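Local coordinates for helix-turn-helix transcriptional regulator (Pseudomonas aeruginosa, PDB 5XHX), which probably binds DNA to regulate transcription as a LuxR-family protein, of which this chain is the N-terminal ligand-binding domain, at residues G17-A22 and W29-Q34; P72-Y77 and A121-T126; D85-V90 and T126-Y131. All blocks are in the same frame, centred on the assembly; numbering follows the deposited sequence.

Contact 1: G17-A22 and W29-Q34; sequences GKLLEA and WRILAQ
I31 CD1, which K18 NZ meets from across the contact at 3.6 Å, lies 3.5 Å above one face of the R30 guanidinium, offset toward its rim. Water 2 sits at the edge of the same guanidinium, in its plane, and accepts weakly from both R30 NH1 and K18 NZ. Water 1 makes a second bridge, accepting from R30 NH2 at 3.2 Å and weakly from K18 NZ. K18 NZ and R30 NH2 are 5.8 Å apart, with water 1 bridging them, which would be expected to ease their repulsion. The lysine chain runs across I31 at about a right angle and bends at its last torsion (chi4 33°).

Away from these waters the contact is apolar. L19 has CG trans to its own nitrogen (chi1 176°), and its CD1 branch reaches the second helix, lying 3.6 Å from L32 CA and 3.9 Å from I31 CG2. A22 CB adds a looser touch at 4.3 Å from I31 CG1. No direct hydrogen bond joins the segments.

The two short segments run nearly antiparallel (154°), forming a helical hairpin. Beyond it, L19 also packs on W165 and L169 of helix 153-173, L32 touches L143 of strand 140-147, and L20 meets L20 of the second subunit.

Contact 2: P72-Y77 and A121-T126; sequences PLISRY and AHYVVT
Helix 72-81 meets the C-terminal end of helix 114-123 in this contact, with L73 at the edge of the Y123 ring and I74 by its CZ-OH end. L73 CB approaches that ring in plane, 3.9 Å from Y123 CE2, while L73 CD1 comes within 4.0 Å of the same carbon. The two side chains pass one another in opposite directions, and L73 CD1 goes on to touch H122 CB at 4.2 Å. I74 crosses the tyrosine at roughly a right angle: its CD1 lies 3.5 Å from Y123 OH and 3.6 Å from Y123 CZ, in an oblique approach.

In the domain's fold, a five-stranded antiparallel sheet flanked by helices, these two helices pack beside each other well apart in sequence, linked further by Y119, which stacks with both Y123 and Y77. The first torsion of Y123 (chi1 -77°) sets CG beside its backbone nitrogen and opposite the carbonyl carbon, sending the ring toward helix 72-81. One face of the ring is covered from within its own segment by H122 ND1, 3.4 Å above the plane and over the ring centre.

No hydrogen bond links the two segments directly. The polar end of Y123 is held instead by D71, whose OD2 hydrogen-bonds to Y123 OH; D71 OD1 accepts from L73 N. Farther on, V125 has a positive phi of 83°, outside helical values, as the chain heads for strand 127-134.

Contact 3: D85-V90 and T126-Y131; sequences DPFYQV and TDEVQY
F87 and Q130 mark the closest backbone approach, CA to CA 7.5 Å, where helix 86-90 lies over strand 127-131. The short axes run the same general way, 28° apart, and come within 10.3 Å. This is helix-on-sheet packing in the ligand-binding domain. D85 is the N-cap of the helix: its OD1 accepts from F87 N, although the donor meets the carboxylate from well above its plane (53°). At the other segment's start, T126 and D127 both face S147 in a classic beta bulge.

E128 and Q130 project toward the helix, whereas V129 points away and packs on I156 and F159 of helix 153-173. Both polar chains lie on the same side of the F87 ring, E128 over CD2-CE2 and Q130 obliquely along CD1-CE1. The carboxylate of E128 tilts over it, planes 38° apart, with OE1 over one face and OE2 3.2 Å from F87 CE2. Q130 slides past in the opposite direction, its CB 3.4 Å from F87 CD1 and its amide steeply turned from the ring. Q130 NE2 is hydrogen-bonded to N132 OD1, and E128 OE1 to S144 OG. L102, I105 and F100 also pack on the F87 side chain.

Two buried carboxylates, D85 and E128, are bridged by two waters, and D85 OD2 is also hydrogen-bonded to Y77 OH; the carboxylates' closeness might raise the proton affinity of one. In LuxR-type domains the ligand pocket lies between sheet and helices, probably on this side here. Water 3 donates to D85 OD1 and E128 OE2; water 4 to D85 OD2 at 2.6 Å and to E128 OE1 at 2.8 Å.

From the N terminus, contact 1 closes first, across a six-residue turn between helices 11-21 and 28-36, and is complete before the others begin. Contact 2 opens at 72-77 and contact 3 at 85-90; they then close in the same order, at 121-126 and 126-131, so they cross rather than nest. They share T126 and touch where Y77 OH comes 2.7 Å from D85 OD2, a probable hydrogen bond. Together they tie helices 72-81 and 86-92 to helix 114-123 and the strand that follows it. Contact 1 lies across the chain's centre from contact 3, their centres about 22 Å apart.

Contact 1: G17-A22 and W29-Q34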
loop_
_atom_site.group_PDB
_atom_site.type_symbol
_atom_site.label_atom_id
_atom_site.label_comp_id
_atom_site.label_asym_id
_atom_site.label_seq_id
_atom_site.Cartn_x
_atom_site.Cartn_y
_atom_site.Cartn_z
ATOM N N GLY A 17 -7.172 -3.161 3.174
ATOM C CA GLY A 17 -6.629 -2.481 4.343
ATOM C C GLY A 17 -5.775 -3.395 5.204
ATOM O O GLY A 17 -4.716 -2.999 5.686
ATOM N N LYS A 18 -6.222 -4.638 5.395
ATOM C CA LYS A 18 -5.450 -5.617 6.160
ATOM C C LYS A 18 -4.116 -5.939 5.484
ATOM O O LYS A 18 -3.114 -6.178 6.161
ATOM C CB LYS A 18 -6.319 -6.872 6.343
ATOM C CG LYS A 18 -5.620 -8.165 6.737
ATOM C CD LYS A 18 -6.596 -9.357 6.568
ATOM C CE LYS A 18 -5.980 -10.677 7.019
ATOM N NZ LYS A 18 -5.052 -10.473 8.158
ATOM N N LEU A 19 -4.085 -5.930 4.156
ATOM C CA LEU A 19 -2.855 -6.199 3.422
ATOM C C LEU A 19 -1.882 -5.036 3.553
ATOM O O LEU A 19 -0.692 -5.227 3.850
ATOM C CB LEU A 19 -3.204 -6.463 1.960
ATOM C CG LEU A 19 -2.071 -6.675 0.971
ATOM C CD1 LEU A 19 -1.239 -7.880 1.402
ATOM C CD2 LEU A 19 -2.679 -6.882 -0.412
ATOM N N LEU A 20 -2.387 -3.809 3.364
ATOM C CA LEU A 20 -1.552 -2.621 3.509
ATOM C C LEU A 20 -1.050 -2.453 4.935
ATOM O O LEU A 20 0.062 -1.956 5.141
ATOM C CB LEU A 20 -2.340 -1.376 3.074
ATOM C CG LEU A 20 -2.717 -1.386 1.595
ATOM C CD1 LEU A 20 -3.499 -0.138 1.183
ATOM C CD2 LEU A 20 -1.441 -1.551 0.755
ATOM N N GLU A 21 -1.838 -2.847 5.913
ATOM C CA GLU A 21 -1.445 -2.738 7.292
ATOM C C GLU A 21 -0.291 -3.690 7.644
ATOM O O GLU A 21 0.513 -3.414 8.488
ATOM C CB GLU A 21 -2.668 -2.986 8.167
ATOM C CG GLU A 21 -2.494 -2.756 9.615
ATOM C CD GLU A 21 -2.223 -1.312 9.963
ATOM O OE1 GLU A 21 -1.342 -1.070 10.796
ATOM O OE2 GLU A 21 -2.869 -0.430 9.400
ATOM N N ALA A 22 -0.226 -4.807 6.942
ATOM C CA ALA A 22 0.790 -5.835 7.139
ATOM C C ALA A 22 2.111 -5.505 6.467
ATOM O O ALA A 22 3.070 -6.267 6.623
ATOM C CB ALA A 22 0.276 -7.180 6.615
ATOM N N TRP A 29 3.998 -11.410 3.551
ATOM C CA TRP A 29 3.917 -12.273 2.371
ATOM C C TRP A 29 2.807 -13.303 2.512
ATOM O O TRP A 29 2.137 -13.641 1.528
ATOM C CB TRP A 29 5.263 -12.963 2.111
ATOM C CG TRP A 29 6.311 -11.987 1.721
ATOM C CD1 TRP A 29 7.345 -11.560 2.482
ATOM C CD2 TRP A 29 6.397 -11.264 0.480
ATOM N NE1 TRP A 29 8.096 -10.647 1.791
ATOM C CE2 TRP A 29 7.535 -10.451 0.557
ATOM C CE3 TRP A 29 5.642 -11.264 -0.700
ATOM C CZ2 TRP A 29 7.930 -9.609 -0.490
ATOM C CZ3 TRP A 29 6.037 -10.436 -1.742
ATOM C CH2 TRP A 29 7.163 -9.618 -1.628
ATOM N N ARG A 30 2.602 -13.828 3.725
ATOM C CA ARG A 30 1.472 -14.727 3.945
ATOM C C ARG A 30 0.151 -14.038 3.623
ATOM O O ARG A 30 -0.727 -14.634 2.989
ATOM C CB ARG A 30 1.463 -15.257 5.385
ATOM C CG ARG A 30 0.323 -16.270 5.627
ATOM C CD ARG A 30 0.267 -16.829 7.061
ATOM N NE ARG A 30 0.223 -15.781 8.079
ATOM C CZ ARG A 30 -0.894 -15.229 8.557
ATOM N NH1 ARG A 30 -2.085 -15.615 8.113
ATOM N NH2 ARG A 30 -0.819 -14.281 9.486
ATOM N N ILE A 31 -0.002 -12.771 4.023
ATOM C CA ILE A 31 -1.266 -12.076 3.769
ATOM C C ILE A 31 -1.430 -11.777 2.282
ATOM O O ILE A 31 -2.535 -11.866 1.738
ATOM C CB ILE A 31 -1.367 -10.790 4.615
ATOM C CG1 ILE A 31 -1.256 -11.117 6.111
ATOM C CG2 ILE A 31 -2.710 -10.062 4.313
ATOM C CD1 ILE A 31 -2.247 -12.165 6.564
ATOM N N LEU A 32 -0.339 -11.429 1.597
ATOM C CA LEU A 32 -0.423 -11.198 0.156
ATOM C C LEU A 32 -0.819 -12.474 -0.585
ATOM O O LEU A 32 -1.729 -12.468 -1.426
ATOM C CB LEU A 32 0.915 -10.642 -0.355
ATOM C CG LEU A 32 1.029 -10.448 -1.878
ATOM C CD1 LEU A 32 -0.163 -9.668 -2.447
ATOM C CD2 LEU A 32 2.336 -9.751 -2.219
ATOM N N ALA A 33 -0.160 -13.594 -0.269
ATOM C CA ALA A 33 -0.511 -14.859 -0.917
ATOM C C ALA A 33 -1.946 -15.271 -0.607
ATOM O O ALA A 33 -2.647 -15.810 -1.471
ATOM C CB ALA A 33 0.461 -15.957 -0.472
ATOM N N GLN A 34 -2.393 -15.059 0.631
ATOM C CA GLN A 34 -3.777 -15.402 0.970
ATOM C C GLN A 34 -4.766 -14.486 0.260
ATOM O O GLN A 34 -5.837 -14.934 -0.168
ATOM C CB GLN A 34 -3.977 -15.351 2.490
ATOM C CG GLN A 34 -3.293 -16.529 3.205
ATOM C CD GLN A 34 -3.320 -16.422 4.722
ATOM O OE1 GLN A 34 -3.814 -15.440 5.284
ATOM N NE2 GLN A 34 -2.777 -17.438 5.395
HETATM O O HOH W 1 -2.876 -11.941 10.113
HETATM O O HOH W 2 -4.924 -13.745 8.814
#

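Contact 2: P72-Y77 and A121-T126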
loop_
_atom_site.group_PDB
_atom_site.type_symbol
_atom_site.label_atom_id
_atom_site.label_comp_id
_atom_site.label_asym_id
_atom_site.label_seq_id
_atom_site.Cartn_x
_atom_site.Cartn_y
_atom_site.Cartn_z
ATOM N N PRO A 72 16.482 -30.023 4.864
ATOM C CA PRO A 72 17.685 -29.926 4.022
ATOM C C PRO A 72 17.397 -29.605 2.565
ATOM O O PRO A 72 18.330 -29.227 1.844
ATOM C CB PRO A 72 18.332 -31.312 4.175
ATOM C CG PRO A 72 17.231 -32.204 4.704
ATOM C CD PRO A 72 16.424 -31.305 5.585
ATOM N N LEU A 73 16.147 -29.746 2.107
ATOM C CA LEU A 73 15.800 -29.351 0.747
ATOM C C LEU A 73 15.906 -27.846 0.539
ATOM O O LEU A 73 16.218 -27.407 -0.569
ATOM C CB LEU A 73 14.386 -29.808 0.402
ATOM C CG LEU A 73 14.268 -31.091 -0.401
ATOM C CD1 LEU A 73 12.797 -31.405 -0.670
ATOM C CD2 LEU A 73 15.044 -30.918 -1.695
ATOM N N ILE A 74 15.633 -27.047 1.573
ATOM C CA ILE A 74 15.752 -25.597 1.431
ATOM C C ILE A 74 17.210 -25.207 1.224
ATOM O O ILE A 74 17.540 -24.418 0.332
ATOM C CB ILE A 74 15.155 -24.879 2.652
ATOM C CG1 ILE A 74 13.672 -25.231 2.824
ATOM C CG2 ILE A 74 15.359 -23.377 2.521
ATOM C CD1 ILE A 74 12.773 -24.715 1.719
ATOM N N SER A 75 18.102 -25.761 2.051
ATOM C CA SER A 75 19.532 -25.510 1.888
ATOM C C SER A 75 20.023 -25.972 0.522
ATOM O O SER A 75 20.808 -25.271 -0.130
ATOM C CB SER A 75 20.306 -26.200 3.012
ATOM O OG SER A 75 21.693 -26.100 2.793
ATOM N N ARG A 76 19.551 -27.139 0.055
ATOM C CA ARG A 76 19.941 -27.609 -1.272
ATOM C C ARG A 76 19.480 -26.647 -2.357
ATOM O O ARG A 76 20.206 -26.398 -3.332
ATOM C CB ARG A 76 19.375 -29.002 -1.549
ATOM C CG ARG A 76 19.979 -30.128 -0.709
ATOM C CD ARG A 76 19.870 -31.443 -1.471
ATOM N NE ARG A 76 20.783 -31.445 -2.605
ATOM C CZ ARG A 76 20.640 -32.184 -3.698
ATOM N NH1 ARG A 76 19.594 -33.000 -3.832
ATOM N NH2 ARG A 76 21.546 -32.098 -4.664
ATOM N N TYR A 77 18.252 -26.144 -2.238
ATOM C CA TYR A 77 17.785 -25.147 -3.190
ATOM C C TYR A 77 18.727 -23.952 -3.203
ATOM O O TYR A 77 19.240 -23.557 -4.254
ATOM C CB TYR A 77 16.347 -24.715 -2.844
ATOM C CG TYR A 77 15.791 -23.732 -3.843
ATOM C CD1 TYR A 77 15.251 -24.166 -5.042
ATOM C CD2 TYR A 77 15.825 -22.380 -3.597
ATOM C CE1 TYR A 77 14.750 -23.280 -5.965
ATOM C CE2 TYR A 77 15.324 -21.469 -4.526
ATOM C CZ TYR A 77 14.792 -21.923 -5.701
ATOM O OH TYR A 77 14.306 -21.033 -6.632
ATOM N N ALA A 121 8.623 -31.146 -6.740
ATOM C CA ALA A 121 7.578 -32.100 -6.388
ATOM C C ALA A 121 7.091 -31.895 -4.963
ATOM O O ALA A 121 5.895 -32.051 -4.688
ATOM C CB ALA A 121 8.089 -33.531 -6.582
ATOM N N HIS A 122 7.976 -31.492 -4.055
ATOM C CA HIS A 122 7.540 -31.300 -2.680
ATOM C C HIS A 122 6.911 -29.927 -2.442
ATOM O O HIS A 122 5.820 -29.834 -1.870
ATOM C CB HIS A 122 8.713 -31.511 -1.720
ATOM C CG HIS A 122 8.323 -31.425 -0.279
ATOM N ND1 HIS A 122 8.279 -30.233 0.413
ATOM C CD2 HIS A 122 7.927 -32.381 0.595
ATOM C CE1 HIS A 122 7.890 -30.459 1.654
ATOM N NE2 HIS A 122 7.676 -31.756 1.792
ATOM N N TYR A 123 7.577 -28.852 -2.877
ATOM C CA TYR A 123 7.176 -27.505 -2.479
ATOM C C TYR A 123 6.191 -26.837 -3.428
ATOM O O TYR A 123 5.523 -25.880 -3.021
ATOM C CB TYR A 123 8.414 -26.610 -2.325
ATOM C CG TYR A 123 9.147 -26.897 -1.036
ATOM C CD1 TYR A 123 8.670 -26.399 0.179
ATOM C CD2 TYR A 123 10.289 -27.687 -1.020
ATOM C CE1 TYR A 123 9.323 -26.669 1.372
ATOM C CE2 TYR A 123 10.954 -27.964 0.174
ATOM C CZ TYR A 123 10.464 -27.452 1.364
ATOM O OH TYR A 123 11.112 -27.722 2.553
ATOM N N VAL A 124 6.087 -27.305 -4.671
ATOM C CA VAL A 124 5.255 -26.684 -5.697
ATOM C C VAL A 124 4.165 -27.638 -6.177
ATOM O O VAL A 124 2.995 -27.254 -6.304
ATOM C CB VAL A 124 6.113 -26.191 -6.885
ATOM C CG1 VAL A 124 5.248 -25.464 -7.895
ATOM C CG2 VAL A 124 7.232 -25.283 -6.378
ATOM N N VAL A 125 4.536 -28.893 -6.449
ATOM C CA VAL A 125 3.653 -30.030 -6.704
ATOM C C VAL A 125 3.194 -30.057 -8.158
ATOM O O VAL A 125 3.579 -30.961 -8.904
ATOM C CB VAL A 125 2.451 -30.071 -5.736
ATOM C CG1 VAL A 125 1.639 -31.349 -5.959
ATOM C CG2 VAL A 125 2.928 -29.993 -4.292
ATOM N N THR A 126 2.374 -29.089 -8.591
ATOM C CA THR A 126 1.848 -29.200 -9.952
ATOM C C THR A 126 2.095 -27.985 -10.847
ATOM O O THR A 126 2.686 -28.134 -11.921
ATOM C CB THR A 126 0.342 -29.501 -9.923
ATOM O OG1 THR A 126 0.122 -30.784 -9.322
ATOM C CG2 THR A 126 -0.221 -29.518 -11.325
#

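Contact 3: D85-V90 and T126-Y131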
loop_
_atom_site.group_PDB
_atom_site.type_symbol
_atom_site.label_atom_id
_atom_site.label_comp_id
_atom_site.label_asym_id
_atom_site.label_seq_id
_atom_site.Cartn_x
_atom_site.Cartn_y
_atom_site.Cartn_z
ATOM N N ASP A 85 15.963 -24.076 -11.446
ATOM C CA ASP A 85 14.597 -23.586 -11.304
ATOM C C ASP A 85 14.292 -22.712 -12.511
ATOM O O ASP A 85 14.919 -21.656 -12.682
ATOM C CB ASP A 85 14.446 -22.813 -10.000
ATOM C CG ASP A 85 13.012 -22.294 -9.766
ATOM O OD1 ASP A 85 12.184 -22.328 -10.693
ATOM O OD2 ASP A 85 12.753 -21.806 -8.649
ATOM N N PRO A 86 13.345 -23.112 -13.364
ATOM C CA PRO A 86 13.002 -22.264 -14.526
ATOM C C PRO A 86 12.653 -20.830 -14.144
ATOM O O PRO A 86 12.882 -19.905 -14.936
ATOM C CB PRO A 86 11.814 -23.001 -15.171
ATOM C CG PRO A 86 11.323 -23.985 -14.157
ATOM C CD PRO A 86 12.507 -24.318 -13.268
ATOM N N PHE A 87 12.168 -20.607 -12.926
ATOM C CA PHE A 87 11.833 -19.246 -12.521
ATOM C C PHE A 87 13.072 -18.431 -12.165
ATOM O O PHE A 87 13.058 -17.200 -12.309
ATOM C CB PHE A 87 10.841 -19.279 -11.360
ATOM C CG PHE A 87 9.450 -19.655 -11.796
ATOM C CD1 PHE A 87 8.609 -18.691 -12.338
ATOM C CD2 PHE A 87 9.002 -20.971 -11.717
ATOM C CE1 PHE A 87 7.320 -19.027 -12.761
ATOM C CE2 PHE A 87 7.706 -21.316 -12.160
ATOM C CZ PHE A 87 6.876 -20.337 -12.674
ATOM N N TYR A 88 14.154 -19.081 -11.721
ATOM C CA TYR A 88 15.411 -18.346 -11.582
ATOM C C TYR A 88 15.958 -17.961 -12.949
ATOM O O TYR A 88 16.395 -16.828 -13.158
ATOM C CB TYR A 88 16.454 -19.158 -10.821
ATOM C CG TYR A 88 17.855 -18.618 -11.070
ATOM C CD1 TYR A 88 18.269 -17.422 -10.480
ATOM C CD2 TYR A 88 18.732 -19.264 -11.925
ATOM C CE1 TYR A 88 19.537 -16.908 -10.701
ATOM C CE2 TYR A 88 20.031 -18.749 -12.160
ATOM C CZ TYR A 88 20.412 -17.567 -11.540
ATOM O OH TYR A 88 21.654 -17.020 -11.738
ATOM N N GLN A 89 15.941 -18.897 -13.895
ATOM C CA GLN A 89 16.518 -18.625 -15.204
ATOM C C GLN A 89 15.774 -17.496 -15.923
ATOM O O GLN A 89 16.395 -16.657 -16.585
ATOM C CB GLN A 89 16.524 -19.907 -16.046
ATOM C CG GLN A 89 17.521 -20.990 -15.545
ATOM C CD GLN A 89 19.014 -20.580 -15.641
ATOM O OE1 GLN A 89 19.382 -19.651 -16.373
ATOM N NE2 GLN A 89 19.882 -21.300 -14.906
ATOM N N VAL A 90 14.442 -17.454 -15.798
ATOM C CA VAL A 90 13.683 -16.377 -16.433
ATOM C C VAL A 90 14.014 -15.028 -15.785
ATOM O O VAL A 90 13.984 -13.983 -16.455
ATOM C CB VAL A 90 12.171 -16.705 -16.405
ATOM C CG1 VAL A 90 11.529 -16.213 -15.113
ATOM C CG2 VAL A 90 11.442 -16.135 -17.631
ATOM N N THR A 126 2.374 -29.089 -8.591
ATOM C CA THR A 126 1.848 -29.200 -9.952
ATOM C C THR A 126 2.095 -27.985 -10.847
ATOM O O THR A 126 2.686 -28.134 -11.921
ATOM C CB THR A 126 0.342 -29.501 -9.923
ATOM O OG1 THR A 126 0.122 -30.784 -9.322
ATOM C CG2 THR A 126 -0.221 -29.518 -11.325
ATOM N N ASP A 127 1.620 -26.797 -10.454
ATOM C CA ASP A 127 1.735 -25.611 -11.298
ATOM C C ASP A 127 2.284 -24.453 -10.481
ATOM O O ASP A 127 2.247 -24.460 -9.251
ATOM C CB ASP A 127 0.376 -25.221 -11.922
ATOM C CG ASP A 127 0.522 -24.399 -13.203
ATOM O OD1 ASP A 127 1.666 -24.146 -13.672
ATOM O OD2 ASP A 127 -0.521 -24.011 -13.756
ATOM N N GLU A 128 2.790 -23.444 -11.184
ATOM C CA GLU A 128 3.406 -22.316 -10.506
ATOM C C GLU A 128 3.228 -21.063 -11.346
ATOM O O GLU A 128 3.310 -21.120 -12.576
ATOM C CB GLU A 128 4.906 -22.559 -10.262
ATOM C CG GLU A 128 5.515 -21.650 -9.208
ATOM C CD GLU A 128 7.010 -21.906 -8.979
ATOM O OE1 GLU A 128 7.696 -21.030 -8.378
ATOM O OE2 GLU A 128 7.498 -22.970 -9.419
ATOM N N VAL A 129 3.021 -19.929 -10.673
ATOM C CA VAL A 129 3.210 -18.627 -11.301
ATOM C C VAL A 129 4.110 -17.821 -10.390
ATOM O O VAL A 129 4.245 -18.107 -9.205
ATOM C CB VAL A 129 1.897 -17.847 -11.550
ATOM C CG1 VAL A 129 0.964 -18.631 -12.433
ATOM C CG2 VAL A 129 1.231 -17.486 -10.204
ATOM N N GLN A 130 4.696 -16.774 -10.954
ATOM C CA GLN A 130 5.578 -15.914 -10.187
ATOM C C GLN A 130 5.427 -14.482 -10.677
ATOM O O GLN A 130 5.479 -14.234 -11.884
ATOM C CB GLN A 130 7.027 -16.395 -10.345
ATOM C CG GLN A 130 8.028 -15.808 -9.406
ATOM C CD GLN A 130 9.385 -16.464 -9.578
ATOM O OE1 GLN A 130 9.728 -17.409 -8.869
ATOM N NE2 GLN A 130 10.126 -16.005 -10.561
ATOM N N TYR A 131 5.289 -13.544 -9.742
ATOM C CA TYR A 131 5.515 -12.131 -10.035
ATOM C C TYR A 131 6.996 -11.812 -9.853
ATOM O O TYR A 131 7.551 -12.083 -8.785
ATOM C CB TYR A 131 4.694 -11.237 -9.103
ATOM C CG TYR A 131 3.185 -11.245 -9.328
ATOM C CD1 TYR A 131 2.586 -10.381 -10.251
ATOM C CD2 TYR A 131 2.369 -12.092 -8.594
ATOM C CE1 TYR A 131 1.193 -10.373 -10.426
ATOM C CE2 TYR A 131 0.998 -12.089 -8.751
ATOM C CZ TYR A 131 0.416 -11.231 -9.663
ATOM O OH TYR A 131 -0.941 -11.241 -9.805
HETATM O O HOH W 3 10.216 -23.994 -10.006
HETATM O O HOH W 4 10.388 -21.127 -7.672
#